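Local coordinates for DNA endonuclease i-cvui (Chlorella vulgaris, PDB 5A74) that cleaves double-stranded DNA at its target site as a homing endonuclease of the LAGLIDADG family, and so probably drives spread of its chloroplast intron, at the interface of chains A and B. Residues are numbered along the deposited sequence; one frame, centred on the assembly and turned at random. Chains: chain A/B, DNA endonuclease i-cvui.

The interface of chains A and B. Residues chain A 17-18, 20-21, 100; chain B 17-18, 21-22.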
loop_
_atom_site.group_PDB
_atom_site.type_symbol
_atom_site.label_atom_id
_atom_site.label_comp_id
_atom_site.label_asym_id
_atom_site.label_seq_id
_atom_site.Cartn_x
_atom_site.Cartn_y
_atom_site.Cartn_z
ATOM N N GLY A 17 1.921 6.161 4.353
ATOM C CA GLY A 17 1.786 5.734 2.973
ATOM C C GLY A 17 1.413 4.269 2.922
ATOM O O GLY A 17 0.415 3.902 2.286
ATOM N N PHE A 18 2.200 3.441 3.615
ATOM C CA PHE A 18 1.951 2.009 3.672
ATOM C C PHE A 18 0.569 1.706 4.216
ATOM O O PHE A 18 -0.168 0.895 3.647
ATOM C CB PHE A 18 2.993 1.320 4.533
ATOM C CG PHE A 18 3.307 -0.077 4.085
ATOM C CD1 PHE A 18 4.167 -0.297 3.018
ATOM C CD2 PHE A 18 2.738 -1.177 4.719
ATOM C CE1 PHE A 18 4.454 -1.594 2.597
ATOM C CE2 PHE A 18 3.031 -2.478 4.306
ATOM C CZ PHE A 18 3.885 -2.686 3.253
ATOM N N ASP A 20 -2.017 3.841 4.365
ATOM C CA ASP A 20 -2.992 4.377 3.406
ATOM C C ASP A 20 -3.288 3.358 2.300
ATOM O O ASP A 20 -4.411 3.278 1.788
ATOM C CB ASP A 20 -2.514 5.705 2.794
ATOM C CG ASP A 20 -2.995 6.922 3.574
ATOM O OD1 ASP A 20 -4.002 6.797 4.311
ATOM O OD2 ASP A 20 -2.371 8.004 3.436
ATOM N N ALA A 21 -2.282 2.550 1.976
ATOM C CA ALA A 21 -2.387 1.594 0.887
ATOM C C ALA A 21 -2.702 0.166 1.372
ATOM O O ALA A 21 -3.720 -0.415 0.974
ATOM C CB ALA A 21 -1.122 1.635 0.014
ATOM N N LEU A 100 -5.454 8.919 2.978
ATOM C CA LEU A 100 -6.674 8.208 2.613
ATOM C C LEU A 100 -7.495 7.810 3.826
ATOM O O LEU A 100 -8.726 7.732 3.754
ATOM C CB LEU A 100 -6.358 6.965 1.781
ATOM C CG LEU A 100 -5.777 7.300 0.416
ATOM C CD1 LEU A 100 -5.571 6.048 -0.415
ATOM C CD2 LEU A 100 -6.686 8.290 -0.301
ATOM N N GLY B 17 6.078 4.610 0.721
ATOM C CA GLY B 17 5.219 3.711 1.475
ATOM C C GLY B 17 4.082 3.242 0.587
ATOM O O GLY B 17 3.884 2.041 0.379
ATOM N N PHE B 18 3.369 4.202 0.014
ATOM C CA PHE B 18 2.269 3.887 -0.882
ATOM C C PHE B 18 2.707 3.011 -2.060
ATOM O O PHE B 18 1.974 2.114 -2.480
ATOM C CB PHE B 18 1.614 5.165 -1.390
ATOM C CG PHE B 18 0.155 5.006 -1.668
ATOM C CD1 PHE B 18 -0.286 4.591 -2.915
ATOM C CD2 PHE B 18 -0.778 5.236 -0.672
ATOM C CE1 PHE B 18 -1.635 4.429 -3.165
ATOM C CE2 PHE B 18 -2.126 5.070 -0.915
ATOM C CZ PHE B 18 -2.553 4.666 -2.158
ATOM N N ALA B 21 3.454 -0.478 -0.913
ATOM C CA ALA B 21 2.234 -1.235 -0.642
ATOM C C ALA B 21 1.372 -1.514 -1.886
ATOM O O ALA B 21 1.100 -2.672 -2.204
ATOM C CB ALA B 21 1.418 -0.568 0.463
ATOM N N ASP B 22 0.945 -0.463 -2.583
ATOM C CA ASP B 22 0.014 -0.597 -3.708
ATOM C C ASP B 22 0.626 -0.116 -5.006
ATOM O O ASP B 22 -0.066 0.467 -5.847
ATOM C CB ASP B 22 -1.259 0.221 -3.457
ATOM C CG ASP B 22 -2.230 -0.455 -2.508
ATOM O OD1 ASP B 22 -1.903 -1.535 -1.949
ATOM O OD2 ASP B 22 -3.316 0.131 -2.297
#
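Two LAGLIDADG motif helices meet here, A:Gly17, A:Phe18 and A:Ala21 packing against the same three residues of chain B, a worked example of close helix approach through small residues. At the crossing the two methyls meet obliquely, A:Ala21 CB lying 3.4 Å from B:Ala21 CB. Each methyl also sits over one face of the opposing phenylalanine ring, displaced toward the rim: A:Ala21 CB is 3.7 Å from the centroid of the B:Phe18 ring, and B:Ala21 CB is 4.0 Å from that of the A:Phe18 ring. With CG swung roughly away from the backbone N (chi1 -149°), the B:Phe18 ring reaches across the helix of chain A, its CD2 3.5 Å from the carbonyl oxygen of A:Gly17, an approach that the lack of a side chain on this glycine is likely to favour. A:Asp20 CB meets this ring at its edge, in plane, while A:Leu100 crosses it at about a right angle, bringing CD1 to 3.6 Å from B:Phe18 CE2. A second-shell bond ties these neighbours together: the backbone N of A:Leu100 donates to A:Asp20 OD1 (2.9 Å), arriving from above the carboxylate plane. An alanine in place of B:Phe18 would probably open a gap beside A:Leu100 and strip the A:Ala21 methyl of its aromatic cover. B:Asp22, the conserved metal-binding acid of the motif, packs its carboxylate CG 3.5 Å from A:Ala21 CB, a contact that may link helix packing to placement of this acid. The patch lies near the C-terminal ends of helices 6-22, just before strands 23-31, with A:Leu100 contributed by a loop ahead of helix 102-114; by two-fold symmetry the paired helices form the heart of the homodimer typical of single-motif family members.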